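Local coordinates for protein peptidoglycan D,D-transpeptidase FtsI (Burkholderia pseudomallei, PDB 6HZI) that probably cross-links peptidoglycan stem peptides as a penicillin-binding D,D-transpeptidase of the cell-division machinery, at residues A248-Y253 / A316-T321; P288-A293 / R323-P328; L47-Y52 / N56-D61. All coordinates share one frame; numbering follows the deposited sequence.

Contact 1 (A248-Y253 / A316-T321); sequences AAVPGY and AIVGDT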
loop_
_atom_site.group_PDB
_atom_site.type_symbol
_atom_site.label_atom_id
_atom_site.label_comp_id
_atom_site.label_asym_id
_atom_site.label_seq_id
_atom_site.Cartn_x
_atom_site.Cartn_y
_atom_site.Cartn_z
ATOM N N ALA A 248 -9.915 -4.406 -8.228
ATOM C CA ALA A 248 -10.030 -3.571 -7.016
ATOM C C ALA A 248 -11.145 -2.542 -7.197
ATOM O O ALA A 248 -11.441 -1.854 -6.226
ATOM C CB ALA A 248 -8.708 -2.901 -6.707
ATOM N N ALA A 249 -11.688 -2.384 -8.407
ATOM C CA ALA A 249 -12.663 -1.314 -8.721
ATOM C C ALA A 249 -13.858 -1.476 -7.792
ATOM O O ALA A 249 -14.152 -2.642 -7.393
ATOM C CB ALA A 249 -13.085 -1.365 -10.171
ATOM N N VAL A 250 -14.514 -0.373 -7.454
ATOM C CA VAL A 250 -15.678 -0.431 -6.529
ATOM C C VAL A 250 -16.855 0.211 -7.238
ATOM O O VAL A 250 -16.890 1.425 -7.445
ATOM C CB VAL A 250 -15.419 0.228 -5.159
ATOM C CG1 VAL A 250 -16.668 0.208 -4.305
ATOM C CG2 VAL A 250 -14.281 -0.448 -4.411
ATOM N N PRO A 251 -17.888 -0.593 -7.549
ATOM C CA PRO A 251 -19.064 -0.051 -8.230
ATOM C C PRO A 251 -19.541 1.176 -7.450
ATOM O O PRO A 251 -19.742 1.094 -6.244
ATOM C CB PRO A 251 -20.046 -1.237 -8.216
ATOM C CG PRO A 251 -19.158 -2.507 -8.104
ATOM C CD PRO A 251 -17.971 -2.050 -7.271
ATOM N N GLY A 252 -19.624 2.305 -8.131
ATOM C CA GLY A 252 -20.282 3.505 -7.596
ATOM C C GLY A 252 -19.280 4.530 -7.121
ATOM O O GLY A 252 -19.697 5.711 -6.935
ATOM N N TYR A 253 -18.029 4.109 -6.869
ATOM C CA TYR A 253 -16.991 4.993 -6.277
ATOM C C TYR A 253 -15.699 4.959 -7.095
ATOM O O TYR A 253 -15.260 3.924 -7.656
ATOM C CB TYR A 253 -16.684 4.622 -4.829
ATOM C CG TYR A 253 -17.860 4.661 -3.888
ATOM C CD1 TYR A 253 -18.215 5.826 -3.223
ATOM C CD2 TYR A 253 -18.588 3.512 -3.632
ATOM C CE1 TYR A 253 -19.295 5.860 -2.358
ATOM C CE2 TYR A 253 -19.666 3.523 -2.762
ATOM C CZ TYR A 253 -20.036 4.703 -2.142
ATOM O OH TYR A 253 -21.110 4.660 -1.293
ATOM N N ALA A 316 -14.710 -4.993 -1.788
ATOM C CA ALA A 316 -15.904 -5.317 -0.960
ATOM C C ALA A 316 -15.882 -4.472 0.327
ATOM O O ALA A 316 -16.886 -3.782 0.592
ATOM C CB ALA A 316 -15.939 -6.811 -0.682
ATOM N N ILE A 317 -14.753 -4.445 1.055
ATOM C CA ILE A 317 -14.638 -3.655 2.319
ATOM C C ILE A 317 -14.896 -2.164 2.000
ATOM O O ILE A 317 -15.530 -1.452 2.803
ATOM C CB ILE A 317 -13.254 -3.878 2.986
ATOM C CG1 ILE A 317 -13.080 -5.317 3.481
ATOM C CG2 ILE A 317 -13.025 -2.885 4.129
ATOM C CD1 ILE A 317 -11.681 -5.634 3.935
ATOM N N VAL A 318 -14.342 -1.666 0.904
ATOM C CA VAL A 318 -14.444 -0.223 0.608
ATOM C C VAL A 318 -15.909 0.145 0.331
ATOM O O VAL A 318 -16.386 1.123 0.924
ATOM C CB VAL A 318 -13.497 0.184 -0.533
ATOM C CG1 VAL A 318 -13.835 1.582 -1.028
ATOM C CG2 VAL A 318 -12.036 0.115 -0.062
ATOM N N GLY A 319 -16.579 -0.550 -0.587
ATOM C CA GLY A 319 -18.008 -0.292 -0.844
ATOM C C GLY A 319 -18.833 -0.430 0.437
ATOM O O GLY A 319 -19.610 0.496 0.781
ATOM N N ASP A 320 -18.667 -1.517 1.191
ATOM C CA ASP A 320 -19.547 -1.709 2.377
ATOM C C ASP A 320 -19.266 -0.541 3.323
ATOM O O ASP A 320 -20.203 0.021 3.882
ATOM C CB ASP A 320 -19.374 -3.096 3.018
ATOM C CG ASP A 320 -19.894 -4.235 2.154
ATOM O OD1 ASP A 320 -20.742 -3.960 1.283
ATOM O OD2 ASP A 320 -19.428 -5.393 2.331
ATOM N N THR A 321 -17.994 -0.189 3.502
ATOM C CA THR A 321 -17.611 0.802 4.539
ATOM C C THR A 321 -18.149 2.180 4.145
ATOM O O THR A 321 -18.593 2.951 5.033
ATOM C CB THR A 321 -16.095 0.875 4.734
ATOM O OG1 THR A 321 -15.593 -0.354 5.262
ATOM C CG2 THR A 321 -15.744 1.987 5.682
#

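Contact 2 (P288-A293 / R323-P328); sequences PRIVVA and RALNVP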
loop_
_atom_site.group_PDB
_atom_site.type_symbol
_atom_site.label_atom_id
_atom_site.label_comp_id
_atom_site.label_asym_id
_atom_site.label_seq_id
_atom_site.Cartn_x
_atom_site.Cartn_y
_atom_site.Cartn_z
ATOM N N PRO A 288 -9.751 11.264 -0.448
ATOM C CA PRO A 288 -10.212 10.060 0.222
ATOM C C PRO A 288 -10.668 10.289 1.673
ATOM O O PRO A 288 -10.178 11.141 2.354
ATOM C CB PRO A 288 -8.990 9.143 0.124
ATOM C CG PRO A 288 -7.804 10.104 0.079
ATOM C CD PRO A 288 -8.312 11.273 -0.740
ATOM N N ARG A 289 -11.596 9.454 2.103
ATOM C CA ARG A 289 -12.134 9.403 3.472
ATOM C C ARG A 289 -11.386 8.273 4.209
ATOM O O ARG A 289 -11.080 8.404 5.414
ATOM C CB ARG A 289 -13.663 9.301 3.346
ATOM C CG ARG A 289 -14.418 9.140 4.659
ATOM C CD ARG A 289 -14.538 10.361 5.571
ATOM N NE ARG A 289 -15.434 10.089 6.709
ATOM C CZ ARG A 289 -16.765 10.128 6.646
ATOM N NH1 ARG A 289 -17.373 10.430 5.513
ATOM N NH2 ARG A 289 -17.486 9.852 7.708
ATOM N N ILE A 290 -11.108 7.176 3.517
ATOM C CA ILE A 290 -10.560 5.964 4.166
ATOM C C ILE A 290 -9.382 5.456 3.347
ATOM O O ILE A 290 -9.401 5.615 2.114
ATOM C CB ILE A 290 -11.619 4.867 4.324
ATOM C CG1 ILE A 290 -12.263 4.476 2.998
ATOM C CG2 ILE A 290 -12.658 5.294 5.350
ATOM C CD1 ILE A 290 -13.035 3.157 3.086
ATOM N N VAL A 291 -8.395 4.918 4.058
ATOM C CA VAL A 291 -7.357 4.033 3.515
ATOM C C VAL A 291 -7.722 2.623 3.944
ATOM O O VAL A 291 -8.043 2.436 5.152
ATOM C CB VAL A 291 -5.992 4.436 4.075
ATOM C CG1 VAL A 291 -4.945 3.338 3.932
ATOM C CG2 VAL A 291 -5.504 5.752 3.466
ATOM N N VAL A 292 -7.627 1.670 3.015
ATOM C CA VAL A 292 -7.937 0.258 3.327
ATOM C C VAL A 292 -6.743 -0.585 2.913
ATOM O O VAL A 292 -6.276 -0.433 1.767
ATOM C CB VAL A 292 -9.252 -0.187 2.663
ATOM C CG1 VAL A 292 -9.472 -1.687 2.786
ATOM C CG2 VAL A 292 -10.463 0.554 3.222
ATOM N N ALA A 293 -6.293 -1.463 3.808
ATOM C CA ALA A 293 -5.180 -2.384 3.520
ATOM C C ALA A 293 -5.653 -3.809 3.772
ATOM O O ALA A 293 -6.330 -4.066 4.807
ATOM C CB ALA A 293 -3.978 -2.033 4.357
ATOM N N ARG A 323 -20.677 2.891 2.035
ATOM C CA ARG A 323 -22.161 2.834 2.274
ATOM C C ARG A 323 -22.495 3.038 3.764
ATOM O O ARG A 323 -23.159 4.050 4.068
ATOM C CB ARG A 323 -22.739 1.559 1.681
ATOM C CG ARG A 323 -22.768 1.658 0.163
ATOM C CD ARG A 323 -23.561 0.497 -0.356
ATOM N NE ARG A 323 -22.756 -0.715 -0.385
ATOM C CZ ARG A 323 -21.881 -0.994 -1.335
ATOM N NH1 ARG A 323 -21.690 -0.111 -2.307
ATOM N NH2 ARG A 323 -21.197 -2.133 -1.295
ATOM N N ALA A 324 -21.892 2.242 4.661
ATOM C CA ALA A 324 -21.979 2.345 6.144
ATOM C C ALA A 324 -21.684 3.754 6.671
ATOM O O ALA A 324 -22.220 4.079 7.698
ATOM C CB ALA A 324 -21.058 1.344 6.772
ATOM N N LEU A 325 -20.887 4.567 5.983
ATOM C CA LEU A 325 -20.557 5.962 6.373
ATOM C C LEU A 325 -21.506 6.964 5.684
ATOM O O LEU A 325 -21.286 8.194 5.819
ATOM C CB LEU A 325 -19.100 6.189 5.960
ATOM C CG LEU A 325 -18.060 5.521 6.858
ATOM C CD1 LEU A 325 -16.663 5.720 6.314
ATOM C CD2 LEU A 325 -18.138 6.043 8.280
ATOM N N ASN A 326 -22.492 6.480 4.916
ATOM C CA ASN A 326 -23.407 7.326 4.087
ATOM C C ASN A 326 -22.593 8.255 3.166
ATOM O O ASN A 326 -22.932 9.454 3.014
ATOM C CB ASN A 326 -24.413 8.072 4.975
ATOM C CG ASN A 326 -25.512 7.148 5.448
ATOM O OD1 ASN A 326 -26.138 6.454 4.645
ATOM N ND2 ASN A 326 -25.714 7.085 6.754
ATOM N N VAL A 327 -21.551 7.727 2.528
ATOM C CA VAL A 327 -20.824 8.495 1.486
ATOM C C VAL A 327 -21.533 8.227 0.175
ATOM O O VAL A 327 -21.658 7.062 -0.206
ATOM C CB VAL A 327 -19.332 8.143 1.394
ATOM C CG1 VAL A 327 -18.633 9.053 0.366
ATOM C CG2 VAL A 327 -18.659 8.208 2.762
ATOM N N PRO A 328 -22.000 9.281 -0.536
ATOM C CA PRO A 328 -22.718 9.104 -1.807
ATOM C C PRO A 328 -21.815 8.597 -2.924
ATOM O O PRO A 328 -20.677 9.053 -3.053
ATOM C CB PRO A 328 -23.188 10.501 -2.206
ATOM C CG PRO A 328 -22.952 11.361 -0.968
ATOM C CD PRO A 328 -21.861 10.699 -0.154
#

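Contact 3 (L47-Y52 / N56-D61); sequences LSLVNY and NRVLTD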
loop_
_atom_site.group_PDB
_atom_site.type_symbol
_atom_site.label_atom_id
_atom_site.label_comp_id
_atom_site.label_asym_id
_atom_site.label_seq_id
_atom_site.Cartn_x
_atom_site.Cartn_y
_atom_site.Cartn_z
ATOM N N LEU A 47 -10.535 2.627 12.085
ATOM C CA LEU A 47 -11.987 2.300 12.124
ATOM C C LEU A 47 -12.138 0.777 12.242
ATOM O O LEU A 47 -13.150 0.322 12.807
ATOM C CB LEU A 47 -12.718 2.857 10.890
ATOM C CG LEU A 47 -12.562 4.363 10.672
ATOM C CD1 LEU A 47 -13.350 4.847 9.440
ATOM C CD2 LEU A 47 -13.014 5.069 11.926
ATOM N N SER A 48 -11.154 0.004 11.779
ATOM C CA SER A 48 -11.231 -1.460 11.918
ATOM C C SER A 48 -9.835 -2.019 11.898
ATOM O O SER A 48 -8.920 -1.385 11.333
ATOM C CB SER A 48 -12.076 -2.124 10.851
ATOM O OG SER A 48 -11.460 -2.010 9.566
ATOM N N LEU A 49 -9.714 -3.187 12.503
ATOM C CA LEU A 49 -8.416 -3.853 12.656
ATOM C C LEU A 49 -8.732 -5.326 12.867
ATOM O O LEU A 49 -9.340 -5.658 13.894
ATOM C CB LEU A 49 -7.640 -3.214 13.812
ATOM C CG LEU A 49 -6.214 -3.746 13.982
ATOM C CD1 LEU A 49 -5.302 -3.237 12.894
ATOM C CD2 LEU A 49 -5.657 -3.344 15.322
ATOM N N VAL A 50 -8.414 -6.137 11.864
ATOM C CA VAL A 50 -8.944 -7.507 11.768
ATOM C C VAL A 50 -7.831 -8.441 11.315
ATOM O O VAL A 50 -7.121 -8.151 10.350
ATOM C CB VAL A 50 -10.178 -7.548 10.848
ATOM C CG1 VAL A 50 -10.578 -8.979 10.557
ATOM C CG2 VAL A 50 -11.349 -6.791 11.468
ATOM N N ASN A 51 -7.705 -9.538 12.039
ATOM C CA ASN A 51 -6.893 -10.699 11.633
ATOM C C ASN A 51 -7.788 -11.947 11.610
ATOM O O ASN A 51 -8.458 -12.183 12.569
ATOM C CB ASN A 51 -5.755 -10.911 12.605
ATOM C CG ASN A 51 -4.902 -9.681 12.816
ATOM O OD1 ASN A 51 -3.813 -9.611 12.248
ATOM N ND2 ASN A 51 -5.291 -8.797 13.728
ATOM N N TYR A 52 -7.722 -12.783 10.581
ATOM C CA TYR A 52 -8.406 -14.095 10.578
ATOM C C TYR A 52 -7.410 -15.182 10.239
ATOM O O TYR A 52 -6.910 -15.196 9.112
ATOM C CB TYR A 52 -9.558 -14.149 9.577
ATOM C CG TYR A 52 -10.291 -15.437 9.759
ATOM C CD1 TYR A 52 -11.010 -15.643 10.921
ATOM C CD2 TYR A 52 -10.130 -16.502 8.888
ATOM C CE1 TYR A 52 -11.648 -16.845 11.170
ATOM C CE2 TYR A 52 -10.774 -17.711 9.106
ATOM C CZ TYR A 52 -11.531 -17.880 10.259
ATOM O OH TYR A 52 -12.205 -19.031 10.551
ATOM N N ASN A 56 -2.596 -11.312 16.092
ATOM C CA ASN A 56 -2.496 -9.902 15.600
ATOM C C ASN A 56 -1.378 -9.736 14.528
ATOM O O ASN A 56 -0.438 -8.945 14.740
ATOM C CB ASN A 56 -2.396 -8.944 16.800
ATOM C CG ASN A 56 -2.846 -7.531 16.478
ATOM O OD1 ASN A 56 -3.349 -7.253 15.377
ATOM N ND2 ASN A 56 -2.615 -6.631 17.428
ATOM N N ARG A 57 -1.495 -10.415 13.376
ATOM C CA ARG A 57 -0.369 -10.619 12.411
ATOM C C ARG A 57 -0.144 -9.299 11.653
ATOM O O ARG A 57 0.994 -8.973 11.215
ATOM C CB ARG A 57 -0.630 -11.832 11.510
ATOM C CG ARG A 57 -0.351 -13.188 12.162
ATOM C CD ARG A 57 -0.728 -14.396 11.296
ATOM N NE ARG A 57 -2.042 -14.169 10.693
ATOM C CZ ARG A 57 -3.225 -14.341 11.305
ATOM N NH1 ARG A 57 -3.309 -14.813 12.543
ATOM N NH2 ARG A 57 -4.342 -14.074 10.653
ATOM N N VAL A 58 -1.203 -8.517 11.627
ATOM C CA VAL A 58 -1.290 -7.110 11.126
ATOM C C VAL A 58 -0.175 -6.240 11.699
ATOM O O VAL A 58 0.359 -5.401 10.959
ATOM C CB VAL A 58 -2.657 -6.498 11.493
ATOM C CG1 VAL A 58 -2.906 -5.217 10.736
ATOM C CG2 VAL A 58 -3.775 -7.452 11.146
ATOM N N LEU A 59 0.117 -6.417 12.981
ATOM C CA LEU A 59 1.140 -5.652 13.711
ATOM C C LEU A 59 2.430 -6.459 13.902
ATOM O O LEU A 59 3.497 -5.791 13.918
ATOM C CB LEU A 59 0.540 -5.164 15.029
ATOM C CG LEU A 59 -0.480 -4.040 14.841
ATOM C CD1 LEU A 59 -1.328 -3.783 16.046
ATOM C CD2 LEU A 59 0.219 -2.759 14.508
ATOM N N THR A 60 2.360 -7.804 13.947
ATOM C CA THR A 60 3.518 -8.705 14.265
ATOM C C THR A 60 4.224 -9.206 12.996
ATOM O O THR A 60 5.422 -9.356 13.041
ATOM C CB THR A 60 3.136 -9.955 15.075
ATOM O OG1 THR A 60 2.182 -10.725 14.336
ATOM C CG2 THR A 60 2.571 -9.628 16.435
ATOM N N ASP A 61 3.501 -9.504 11.932
ATOM C CA ASP A 61 4.070 -10.202 10.749
ATOM C C ASP A 61 4.644 -9.188 9.763
ATOM O O ASP A 61 3.972 -8.207 9.393
ATOM C CB ASP A 61 3.023 -11.090 10.078
ATOM C CG ASP A 61 2.742 -12.384 10.827
ATOM O OD1 ASP A 61 3.227 -12.550 12.016
ATOM O OD2 ASP A 61 2.039 -13.212 10.218
#

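Contact 1 (A248-Y253 / A316-T321)
Val250 presses its two methyl groups against one turn of helix 310-324, the C-terminal helix that packs on the antiparallel sheet of the penicillin-binding transpeptidase domain. The tight part of the contact is small and entirely apolar. Val250 CG1, anti to its own backbone nitrogen (chi1 176°), comes down on the bare backbone of Gly319 and lies 3.7 Å from Gly319 CA. With no side chain at that position, the helix surface is low enough for the methyl to reach the main chain itself. The other branch, CG2, slants across Val318 and meets its CG1 at 4.0 Å. All three residues are buried, and the far side of Val318 rests on Val292 of strand 290-297, which sets the helix between loop and sheet.

Beyond this patch the loop stands farther off. From Val250 to Tyr253 it folds into a type II beta turn, closed by Tyr253 N to Val250 O at 3.0 Å, with the positive phi of Gly252 at its third position; Pro251 and Gly252 carry this turn toward solvent. Asp320 likewise points off the contact, where its carboxylate forms a salt bridge with Arg323 and a hydrogen bond with Asn21. The Tyr253 ring only flanks the helix, and its hydroxyl oxygen OH is hydrogen-bonded to the carbonyl O of Val327.

Contact 2 (P288-A293 / R323-P328)
Arg289 reaches from just before strand 290-297 to the chain leaving helix 310-324, where Leu325 and Val327 receive it. The first group of contacts is between its guanidinium and aliphatic carbon. Arg289 CG is anti to the backbone N, and the chain then bends at chi2 (74°), which carries the planar head to Leu325 and Val327. Leu325 lies over one face of the guanidinium through CD1, while its second methyl, CD2, is 3.9 Å from Arg289 NH2. Val327 approaches obliquely with CG2, 3.8 Å from Arg289 NH1. The methyls pack against the guanidinium without bonding it; Arg289 NE makes a long, weak ion pair with Asp40.

Purely apolar packing makes the second group. Ile290 CG2 meets Leu325 CD1 at 4.1 Å, so Leu325 is shared between a buried isoleucine and the partly exposed arginine. The same isoleucine also touches Thr321 one turn back in the helix, and Val327 leans on Leu322 and Pro284.

Backbone bonds shape each segment separately. Asn326 leaves the helix with a positive phi of 54°, its N bonded to Arg323 O at 2.7 Å; the chain reverses here, and the side chains on either side of Asn326, Leu325 and Val327, both point toward the strand. On the strand side, Arg289 and Ile290 both pair with Ala283, and both direct their side chains at the helix end. The arrangement is thus a Schellman motif at the C terminus of the last long helix, packed against a classic beta bulge at the entry to the central sheet of the transpeptidase domain.

Contact 3 (L47-Y52 / N56-D61)
Asn51 and Asn56 meet through their amides, turned almost perpendicular to one another, with the two planes 87° apart. Asn51 ND2 gives a hydrogen bond to Asn56 OD1 of 3.0 Å, with an N-H...O angle of 147°; the donor stands tilted from the carbonyl plane of Asn56, and the acceptor likewise lies out of the amide plane of Asn51. Asn56 starts with its CB turned from the strand, and its chain swings the amide oxygen back to make this bond.

The other end of the Asn51 amide faces the first turn of the helix. With CG anti to the carbonyl carbon (chi1 -54°), OD1 is directed at the backbone N-H groups of Val58, 2.9 Å from its N, and of Arg57, whose bond is weak. The exact place of OD1 is doubtful, since it sits too close to a Val58 methyl in the model.

Strand 46-52 is an outermost strand of the antiparallel sheet of the transpeptidase domain, and helix 57-60 is a single short turn that folds back over its end. This turn lies shortly before an SxxK pattern, which in penicillin-binding proteins usually carries the catalytic serine.

Leu49, two residues before Asn51 and on the same side of the strand, crosses Val58 at a slant: its CD1 lies 3.8 Å from Val58 CG1. Its other branch, CD2, reaches more loosely to Leu59 CD1 at 4.4 Å, and Leu59 itself rests on Val153 and Phe155. Arg57 bends at chi3 and carries its guanidinium back past Asn51 CB to the strand end, where NH2 makes a weak hydrogen bond with Gly34 O and lies close to Tyr52 O without a bonding angle.

In the fold
From the N terminus, contact 3 comes first: it closes the short connection between strand 46-52 and helix 57-60, complete before the other two open. Contacts 1 and 2 close much longer loops, and these cross: 248-253 pairs with 316-321, while 288-293 pairs with 323-328. Both draw on helix 310-324 and its C-terminal exit, contact 1 tying it to the loop before strand 256-266 and contact 2 to strand 290-297. They also touch through Tyr253, whose CE1 lies 3.5 Å from Pro328 O. Strand 33-40 lies between 46-52 and 290-297 in the sheet, yet contacts 2 and 3 also brush directly, Ile290 CG2 to Leu47 CD1 at 4.2 Å.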